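Local coordinates for protein putative alpha-N-acetylgalactosaminidase (Bacillus halodurans C-125, PDB 3CC1) that probably releases terminal alpha-linked N-acetylgalactosamine from glycoconjugates by hydrolysis, as a glycoside hydrolase with a TIM-barrel catalytic domain and a C-terminal beta sandwich, at residues G161-S164 and Y165-L169; G95-P98 and L99-A102; Q342-V345 and L346-F349. All coordinates share one frame; numbering follows the deposited sequence.

Along the chain the order is interaction 2, interaction 1, interaction 3, and each is a local contact within one continuous run of residues. The first two sit at the starts of helices 97-105 and 162-175, which precede the parallel strands 109-115 and 180-184, neighbours in the central sheet of the barrel; their centres lie 23 Å apart and their nearest atoms about 10 Å. Interaction 3 stands well away, its centre 37 Å from that of interaction 1 and 36 Å from that of interaction 2. There helix 335-343 gives way to strand 345-353 at the edge of the antiparallel sheet, so the three sample the barrel and its junction with the C-terminal sandwich.

Interaction 1 of 3, residues G161-S164 and Y165-L169; sequences GAQS and YYNSL. With SO4 (sulfate ion), chain D.
Four backbone bonds tie 161-164 to 165-169 in the i to i+4 pattern of the start of a helix: Tyr165 to Gly161, Tyr166 to Ala162, Asn167 to Gln163 and Ser168 to Ser164. Between side chains, Gln163 NE2 donates to Asn167 OD1 at 3.0 Å. The two amide planes are turned 34° apart, and the donor stands above the carbonyl plane of Asn167 instead of on a lone pair. A bend at chi2 of Gln163 (65°) swings its amide along the helix toward Asn167, while Met201 O and Arg204 NE hold the same amide from helix 196-208. An alanine in place of Asn167 would probably cost Gln163 NE2 this acceptor and leave its amide more dependent on helix 196-208. Farther on, Ser168 OG donates to Tyr165 O at 2.7 Å, a carbonyl that also accepts from Leu169 N. The tyrosine hydroxyls bond outside these segments, Tyr165 to Gly78 O and Tyr166 to Glu198. The anion contacts gather at the helix start, where Gly161 N meets sulfate O2 at 2.8 Å in a nearly straight bond (177°). Sulfate O4 takes both Ser164 N (2.9 Å) and Ser164 OG (2.6 Å). With Gly161 at the N-cap, this is an anion-binding helix N-terminus, its sulfate probably from the crystallisation liquor.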
ATOM      1  N   GLY A 161      19.623  16.504 -38.641  1.00 25.38           N
ATOM      2  CA  GLY A 161      18.361  17.150 -39.046  1.00 24.76           C
ATOM      3  C   GLY A 161      17.267  17.153 -38.001  1.00 25.36           C
ATOM      4  O   GLY A 161      16.246  17.836 -38.156  1.00 24.91           O
ATOM      5  N   ALA A 162      17.469  16.391 -36.921  1.00 25.07           N
ATOM      6  CA  ALA A 162      16.471  16.281 -35.859  1.00 24.11           C
ATOM      7  C   ALA A 162      16.306  17.615 -35.112  1.00 24.30           C
ATOM      8  O   ALA A 162      15.167  18.076 -34.838  1.00 23.00           O
ATOM      9  CB  ALA A 162      16.852  15.145 -34.877  1.00 23.95           C
ATOM     10  N   GLN A 163      17.436  18.228 -34.757  1.00 23.60           N
ATOM     11  CA  GLN A 163      17.425  19.493 -34.037  1.00 23.34           C
ATOM     12  C   GLN A 163      16.806  20.561 -34.936  1.00 23.36           C
ATOM     13  O   GLN A 163      16.071  21.437 -34.482  1.00 23.23           O
ATOM     14  CB  GLN A 163      18.846  19.914 -33.625  1.00 24.50           C
ATOM     15  CG  GLN A 163      18.852  21.217 -32.840  1.00 25.03           C
ATOM     16  CD  GLN A 163      18.149  21.082 -31.518  1.00 25.62           C
ATOM     17  OE1 GLN A 163      18.587  20.307 -30.657  1.00 27.44           O
ATOM     18  NE2 GLN A 163      17.066  21.831 -31.330  1.00 26.02           N
ATOM     19  N   SER A 164      17.087  20.459 -36.231  1.00 23.36           N
ATOM     20  CA  SER A 164      16.569  21.428 -37.209  1.00 23.36           C
ATOM     21  C   SER A 164      15.054  21.397 -37.255  1.00 22.54           C
ATOM     22  O   SER A 164      14.392  22.444 -37.327  1.00 22.28           O
ATOM     23  CB  SER A 164      17.118  21.170 -38.613  1.00 23.96           C
ATOM     24  OG  SER A 164      18.500  21.459 -38.670  1.00 25.73           O
ATOM     25  N   TYR A 165      14.505  20.192 -37.211  1.00 21.87           N
ATOM     26  CA  TYR A 165      13.051  20.039 -37.153  1.00 21.28           C
ATOM     27  C   TYR A 165      12.446  20.756 -35.966  1.00 21.45           C
ATOM     28  O   TYR A 165      11.521  21.552 -36.114  1.00 20.52           O
ATOM     29  CB  TYR A 165      12.633  18.567 -37.148  1.00 21.76           C
ATOM     30  CG  TYR A 165      11.152  18.464 -37.156  1.00 19.77           C
ATOM     31  CD1 TYR A 165      10.425  18.875 -38.264  1.00 20.90           C
ATOM     32  CD2 TYR A 165      10.455  18.087 -36.031  1.00 20.15           C
ATOM     33  CE1 TYR A 165       9.026  18.869 -38.262  1.00 21.40           C
ATOM     34  CE2 TYR A 165       9.061  18.046 -36.029  1.00 19.40           C
ATOM     35  CZ  TYR A 165       8.342  18.452 -37.126  1.00 22.36           C
ATOM     36  OH  TYR A 165       6.935  18.394 -37.109  1.00 24.92           O
ATOM     37  N   TYR A 166      12.985  20.499 -34.780  1.00 21.62           N
ATOM     38  CA  TYR A 166      12.458  21.148 -33.579  1.00 22.65           C
ATOM     39  C   TYR A 166      12.674  22.657 -33.633  1.00 21.93           C
ATOM     40  O   TYR A 166      11.818  23.428 -33.247  1.00 22.48           O
ATOM     41  CB  TYR A 166      13.014  20.474 -32.295  1.00 22.43           C
ATOM     42  CG  TYR A 166      12.211  19.240 -31.886  1.00 22.02           C
ATOM     43  CD1 TYR A 166      10.864  19.332 -31.657  1.00 23.58           C
ATOM     44  CD2 TYR A 166      12.800  17.991 -31.752  1.00 23.34           C
ATOM     45  CE1 TYR A 166      10.123  18.243 -31.267  1.00 25.53           C
ATOM     46  CE2 TYR A 166      12.059  16.876 -31.364  1.00 22.56           C
ATOM     47  CZ  TYR A 166      10.729  17.004 -31.121  1.00 25.61           C
ATOM     48  OH  TYR A 166       9.984  15.899 -30.719  1.00 23.84           O
ATOM     49  N   ASN A 167      13.814  23.082 -34.153  1.00 23.23           N
ATOM     50  CA  ASN A 167      14.090  24.505 -34.323  1.00 22.50           C
ATOM     51  C   ASN A 167      13.002  25.151 -35.153  1.00 22.48           C
ATOM     52  O   ASN A 167      12.497  26.227 -34.809  1.00 22.38           O
ATOM     53  CB  ASN A 167      15.436  24.729 -35.032  1.00 23.15           C
ATOM     54  CG  ASN A 167      16.621  24.491 -34.123  1.00 23.21           C
ATOM     55  OD1 ASN A 167      16.459  24.301 -32.903  1.00 23.61           O
ATOM     56  ND2 ASN A 167      17.815  24.482 -34.704  1.00 22.75           N
ATOM     57  N   SER A 168      12.642  24.464 -36.237  1.00 22.40           N
ATOM     58  CA  SER A 168      11.632  24.943 -37.191  1.00 22.69           C
ATOM     59  C   SER A 168      10.250  25.066 -36.552  1.00 22.76           C
ATOM     60  O   SER A 168       9.482  25.927 -36.926  1.00 22.73           O
ATOM     61  CB  SER A 168      11.561  24.054 -38.454  1.00 22.74           C
ATOM     62  OG  SER A 168      10.759  22.880 -38.287  1.00 23.70           O
ATOM     63  N   LEU A 169       9.933  24.216 -35.571  1.00 23.12           N
ATOM     64  CA  LEU A 169       8.587  24.298 -34.933  1.00 23.30           C
ATOM     65  C   LEU A 169       8.516  25.544 -34.069  1.00 23.25           C
ATOM     66  O   LEU A 169       7.547  26.305 -34.100  1.00 24.01           O
ATOM     67  CB  LEU A 169       8.305  23.058 -34.065  1.00 22.88           C
ATOM     68  CG  LEU A 169       8.198  21.692 -34.742  1.00 22.47           C
ATOM     69  CD1 LEU A 169       7.675  20.716 -33.699  1.00 22.89           C
ATOM     70  CD2 LEU A 169       7.272  21.749 -35.967  1.00 23.88           C
TER
HETATM   71  S   SO4 D 434      21.026  19.428 -37.112  1.00 39.38           S
HETATM   72  O1  SO4 D 434      21.458  20.253 -35.988  1.00 37.90           O
HETATM   73  O2  SO4 D 434      21.362  18.018 -36.975  1.00 37.95           O
HETATM   74  O3  SO4 D 434      21.672  19.888 -38.321  1.00 42.25           O
HETATM   75  O4  SO4 D 434      19.582  19.552 -37.334  1.00 40.22           O

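Interaction 2 of 3, residues G95-P98 and L99-A102; sequences GFKP and LSDA
Leu99 runs alongside the Phe96 ring, both side chains heading in the same direction, with Leu99 CD2 3.9 Å from Phe96 CD1. With chi1 near 180° (-178°), Leu99 carries its branched end to the ring. Around this pair the layer between strand 109-115 and the outer helices closes in: Phe87, Phe110 and Trp176 meet the Phe96 ring edge-to-face, while Val31 and Leu32 of helix 28-41 touch Leu99. The Leu99 amide reaches Gly95 through a water that accepts from Leu99 N and donates to Gly95 O at 2.7 Å. At Ser100 the backbone N bonds to Phe96 O at 3.0 Å. Ser100 OG bonds to Trp176 O and accepts from a second water at 2.7 Å. That water also donates to Asp101 OD1 and accepts from Lys97 NZ, joining three side chains on one flank of the helix. Asp101 N closes the next backbone bond, to Lys97 O. Its carboxylate lies beside the lysine chain, with OD1 3.4 Å from Lys97 CE; the salt bridge from Lys97 NZ to Asp101 OD1 is long, at 3.6 Å. A bend at chi2 of Lys97 (55°) turns the chain along the helix toward this acid. The shared water links the two charged groups as well. Ala102 N then bonds to Pro98 O at 3.0 Å, and its methyl group meets Leu32. Together these contacts form the amphipathic start of a barrel helix, with Pro98 near its N-terminus, Phe96 just before it, Leu99 packed on strand 109-115 and an i to i+4 lysine-aspartate pair on another side.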
ATOM      1  N   GLY A  95      -1.908  31.368 -39.668  1.00 24.98           N
ATOM      2  CA  GLY A  95      -1.674  30.509 -38.514  1.00 24.09           C
ATOM      3  C   GLY A  95      -2.362  31.092 -37.294  1.00 23.82           C
ATOM      4  O   GLY A  95      -3.430  31.694 -37.391  1.00 24.33           O
ATOM      5  N   PHE A  96      -1.721  30.948 -36.153  1.00 23.23           N
ATOM      6  CA  PHE A  96      -2.286  31.443 -34.895  1.00 23.45           C
ATOM      7  C   PHE A  96      -1.946  32.932 -34.650  1.00 23.13           C
ATOM      8  O   PHE A  96      -2.269  33.464 -33.617  1.00 24.15           O
ATOM      9  CB  PHE A  96      -1.799  30.603 -33.702  1.00 23.41           C
ATOM     10  CG  PHE A  96      -2.602  29.341 -33.448  1.00 22.38           C
ATOM     11  CD1 PHE A  96      -3.974  29.352 -33.493  1.00 22.79           C
ATOM     12  CD2 PHE A  96      -1.961  28.155 -33.101  1.00 22.97           C
ATOM     13  CE1 PHE A  96      -4.697  28.200 -33.213  1.00 24.72           C
ATOM     14  CE2 PHE A  96      -2.684  27.000 -32.833  1.00 25.82           C
ATOM     15  CZ  PHE A  96      -4.051  27.033 -32.890  1.00 24.23           C
ATOM     16  N   LYS A  97      -1.312  33.603 -35.598  1.00 23.62           N
ATOM     17  CA  LYS A  97      -0.891  35.006 -35.359  1.00 24.48           C
ATOM     18  C   LYS A  97      -2.088  35.925 -35.056  1.00 24.48           C
ATOM     19  O   LYS A  97      -2.041  36.680 -34.126  1.00 24.40           O
ATOM     20  CB  LYS A  97      -0.008  35.538 -36.481  1.00 24.89           C
ATOM     21  CG  LYS A  97       0.592  36.973 -36.248  1.00 26.98           C
ATOM     22  CD  LYS A  97       1.351  37.045 -34.944  1.00 30.63           C
ATOM     23  CE  LYS A  97       2.191  38.346 -34.775  1.00 34.66           C
ATOM     24  NZ  LYS A  97       2.896  38.282 -33.386  1.00 37.61           N
ATOM     25  N   PRO A  98      -3.190  35.830 -35.811  1.00 24.41           N
ATOM     26  CA  PRO A  98      -4.301  36.715 -35.502  1.00 24.37           C
ATOM     27  C   PRO A  98      -4.928  36.458 -34.122  1.00 23.68           C
ATOM     28  O   PRO A  98      -5.332  37.382 -33.428  1.00 23.56           O
ATOM     29  CB  PRO A  98      -5.299  36.431 -36.628  1.00 24.81           C
ATOM     30  CG  PRO A  98      -4.451  35.944 -37.756  1.00 25.56           C
ATOM     31  CD  PRO A  98      -3.347  35.167 -37.101  1.00 24.94           C
ATOM     32  N   LEU A  99      -4.993  35.207 -33.735  1.00 23.24           N
ATOM     33  CA  LEU A  99      -5.592  34.818 -32.468  1.00 22.65           C
ATOM     34  C   LEU A  99      -4.724  35.298 -31.311  1.00 22.11           C
ATOM     35  O   LEU A  99      -5.228  35.864 -30.385  1.00 22.00           O
ATOM     36  CB  LEU A  99      -5.820  33.285 -32.419  1.00 23.03           C
ATOM     37  CG  LEU A  99      -6.492  32.702 -31.175  1.00 24.11           C
ATOM     38  CD1 LEU A  99      -7.797  33.424 -30.819  1.00 25.43           C
ATOM     39  CD2 LEU A  99      -6.709  31.223 -31.380  1.00 26.81           C
ATOM     40  N   SER A 100      -3.415  35.126 -31.418  1.00 22.46           N
ATOM     41  CA  SER A 100      -2.510  35.559 -30.387  1.00 22.83           C
ATOM     42  C   SER A 100      -2.494  37.068 -30.300  1.00 22.65           C
ATOM     43  O   SER A 100      -2.423  37.598 -29.219  1.00 22.30           O
ATOM     44  CB  SER A 100      -1.100  34.970 -30.566  1.00 22.29           C
ATOM     45  OG  SER A 100      -0.361  35.585 -31.589  1.00 24.61           O
ATOM     46  N   ASP A 101      -2.623  37.748 -31.444  1.00 23.58           N
ATOM     47  CA  ASP A 101      -2.709  39.210 -31.477  1.00 23.94           C
ATOM     48  C   ASP A 101      -3.941  39.681 -30.712  1.00 23.09           C
ATOM     49  O   ASP A 101      -3.889  40.642 -29.969  1.00 22.83           O
ATOM     50  CB  ASP A 101      -2.835  39.739 -32.922  1.00 24.87           C
ATOM     51  CG  ASP A 101      -1.485  39.872 -33.672  1.00 26.95           C
ATOM     52  OD1 ASP A 101      -0.395  39.753 -33.092  1.00 29.55           O
ATOM     53  OD2 ASP A 101      -1.529  40.123 -34.896  1.00 30.80           O
ATOM     54  N   ALA A 102      -5.079  39.033 -30.947  1.00 22.71           N
ATOM     55  CA  ALA A 102      -6.311  39.385 -30.241  1.00 22.13           C
ATOM     56  C   ALA A 102      -6.153  39.188 -28.726  1.00 22.40           C
ATOM     57  O   ALA A 102      -6.655  39.971 -27.915  1.00 22.44           O
ATOM     58  CB  ALA A 102      -7.475  38.570 -30.734  1.00 21.83           C
TER
HETATM   59  O   HOH W   1      -5.373  32.782 -35.787  1.00 22.97           O
HETATM   60  O   HOH W   2       0.799  38.017 -31.395  1.00 29.09           O

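Interaction 3 of 3, residues Q342-V345 and L346-F349; sequences QKSV and LNRF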
ATOM      1  N   GLN A 342       1.146  31.942  -5.519  1.00 22.61           N
ATOM      2  CA  GLN A 342       2.024  32.809  -6.322  1.00 22.59           C
ATOM      3  C   GLN A 342       3.241  33.389  -5.566  1.00 23.68           C
ATOM      4  O   GLN A 342       4.233  33.806  -6.196  1.00 22.51           O
ATOM      5  CB  GLN A 342       1.231  33.989  -6.911  1.00 22.54           C
ATOM      6  CG  GLN A 342       0.203  33.618  -7.989  1.00 24.28           C
ATOM      7  CD  GLN A 342       0.872  33.153  -9.269  1.00 23.71           C
ATOM      8  OE1 GLN A 342       1.441  33.953  -9.984  1.00 21.12           O
ATOM      9  NE2 GLN A 342       0.843  31.852  -9.524  1.00 22.84           N
ATOM     10  N   LYS A 343       3.136  33.441  -4.234  1.00 23.67           N
ATOM     11  CA  LYS A 343       4.126  34.164  -3.424  1.00 24.70           C
ATOM     12  C   LYS A 343       4.750  33.411  -2.249  1.00 23.84           C
ATOM     13  O   LYS A 343       5.791  33.816  -1.742  1.00 24.23           O
ATOM     14  CB  LYS A 343       3.505  35.470  -2.905  1.00 25.20           C
ATOM     15  CG  LYS A 343       3.132  36.471  -4.002  1.00 29.00           C
ATOM     16  CD  LYS A 343       4.377  37.080  -4.665  1.00 34.28           C
ATOM     17  CE  LYS A 343       4.053  37.950  -5.902  1.00 37.87           C
ATOM     18  NZ  LYS A 343       4.031  37.169  -7.178  1.00 37.26           N
ATOM     19  N   SER A 344       4.122  32.336  -1.788  1.00 23.84           N
ATOM     20  CA  SER A 344       4.620  31.665  -0.577  1.00 23.37           C
ATOM     21  C   SER A 344       5.898  30.849  -0.844  1.00 22.95           C
ATOM     22  O   SER A 344       6.214  30.487  -1.973  1.00 22.34           O
ATOM     23  CB  SER A 344       3.519  30.814   0.069  1.00 23.69           C
ATOM     24  OG  SER A 344       3.262  29.656  -0.672  1.00 22.19           O
ATOM     25  N   VAL A 345       6.630  30.596   0.236  1.00 21.35           N
ATOM     26  CA  VAL A 345       7.859  29.826   0.200  1.00 20.70           C
ATOM     27  C   VAL A 345       7.874  28.745   1.284  1.00 20.88           C
ATOM     28  O   VAL A 345       6.981  28.686   2.112  1.00 21.40           O
ATOM     29  CB  VAL A 345       9.095  30.760   0.356  1.00 21.07           C
ATOM     30  CG1 VAL A 345       9.176  31.718  -0.828  1.00 20.15           C
ATOM     31  CG2 VAL A 345       9.042  31.523   1.745  1.00 19.29           C
ATOM     32  N   LEU A 346       8.859  27.872   1.246  1.00 21.85           N
ATOM     33  CA  LEU A 346       9.011  26.825   2.268  1.00 22.84           C
ATOM     34  C   LEU A 346       7.838  25.831   2.261  1.00 23.14           C
ATOM     35  O   LEU A 346       7.539  25.155   3.238  1.00 22.18           O
ATOM     36  CB  LEU A 346       9.173  27.483   3.635  1.00 23.11           C
ATOM     37  CG  LEU A 346      10.476  28.259   3.838  1.00 25.40           C
ATOM     38  CD1 LEU A 346      10.434  28.942   5.212  1.00 27.44           C
ATOM     39  CD2 LEU A 346      11.738  27.404   3.645  1.00 24.19           C
ATOM     40  N   ASN A 347       7.196  25.753   1.119  1.00 22.95           N
ATOM     41  CA  ASN A 347       6.031  24.877   0.888  1.00 22.97           C
ATOM     42  C   ASN A 347       6.358  23.436   1.177  1.00 23.94           C
ATOM     43  O   ASN A 347       7.301  22.882   0.626  1.00 24.69           O
ATOM     44  CB  ASN A 347       5.536  25.037  -0.541  1.00 22.84           C
ATOM     45  CG  ASN A 347       5.283  26.477  -0.876  1.00 22.20           C
ATOM     46  OD1 ASN A 347       6.227  27.238  -1.036  1.00 23.98           O
ATOM     47  ND2 ASN A 347       4.001  26.881  -0.904  1.00 19.23           N
ATOM     48  N   ARG A 348       5.603  22.841   2.089  1.00 23.77           N
ATOM     49  CA  ARG A 348       6.010  21.564   2.671  1.00 24.08           C
ATOM     50  C   ARG A 348       4.869  20.748   3.248  1.00 23.99           C
ATOM     51  O   ARG A 348       3.873  21.265   3.777  1.00 23.47           O
ATOM     52  CB  ARG A 348       7.075  21.782   3.753  1.00 23.73           C
ATOM     53  CG  ARG A 348       6.588  22.524   5.001  1.00 24.95           C
ATOM     54  CD  ARG A 348       7.791  23.045   5.772  1.00 26.19           C
ATOM     55  NE  ARG A 348       7.442  23.811   6.962  1.00 25.37           N
ATOM     56  CZ  ARG A 348       7.054  25.065   6.956  1.00 28.53           C
ATOM     57  NH1 ARG A 348       6.896  25.726   5.831  1.00 29.60           N
ATOM     58  NH2 ARG A 348       6.792  25.663   8.093  1.00 31.84           N
ATOM     59  N   PHE A 349       5.036  19.445   3.094  1.00 24.34           N
ATOM     60  CA  PHE A 349       4.148  18.439   3.663  1.00 24.04           C
ATOM     61  C   PHE A 349       4.437  18.342   5.180  1.00 23.81           C
ATOM     62  O   PHE A 349       5.579  18.239   5.561  1.00 24.03           O
ATOM     63  CB  PHE A 349       4.389  17.114   2.929  1.00 24.23           C
ATOM     64  CG  PHE A 349       3.708  15.916   3.555  1.00 25.44           C
ATOM     65  CD1 PHE A 349       2.352  15.829   3.621  1.00 25.34           C
ATOM     66  CD2 PHE A 349       4.446  14.887   4.065  1.00 27.59           C
ATOM     67  CE1 PHE A 349       1.744  14.735   4.198  1.00 27.32           C
ATOM     68  CE2 PHE A 349       3.827  13.798   4.636  1.00 32.12           C
ATOM     69  CZ  PHE A 349       2.465  13.744   4.710  1.00 26.87           C
TER
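Between Ser344 and Asn347 the backbone passes from the end of helix 335-343 through extended Ser344 and Val345, turns a corner at Leu346 (phi 64°), within strand 345-353, and continues extended from Asn347. Across this corner Asn347 ND2 donates to Ser344 OG at 2.9 Å, with an N-H...O angle of 159° and the hydroxyl oxygen slightly out of the amide plane. With chi1 at 73°, Ser344 OG meets the asparagine and also bonds to Ile340 O in the preceding helix. Asn347 ND2 makes a second bond, to Ile310 O, while Asn347 OD1 lies 3.2 Å from Val345 C and is touched by a weak bond from His312 NE2. The buried amide thus draws the corner, the helix end and the segment around Ile310 together. Apolar packing is more modest: Val345 CG2 approaches Leu346 CG at 4.1 Å, the two side chains meeting at a slant. Beyond the corner, Arg348 folds back on the chain, and its NH1 donates to Leu346 O at 2.7 Å. The oxygen lies at the edge of the guanidinium, in its plane, although the nitrogen stands above the plane of the carbonyl. NH1 also bonds to Asn362 OD1, and Arg348 NE forms a salt bridge with Glu3 of a second subunit, where Leu346 packs against its own counterpart, Leu346 of that subunit. Backbone bonds between Val345 and Asn362 and between Arg348 and Ala360 pair strand 345-353 with antiparallel strand 356-362, so the corner leads from helix 335-343 into an edge strand, within this chain, of the C-terminal antiparallel sheet, beside the subunit interface.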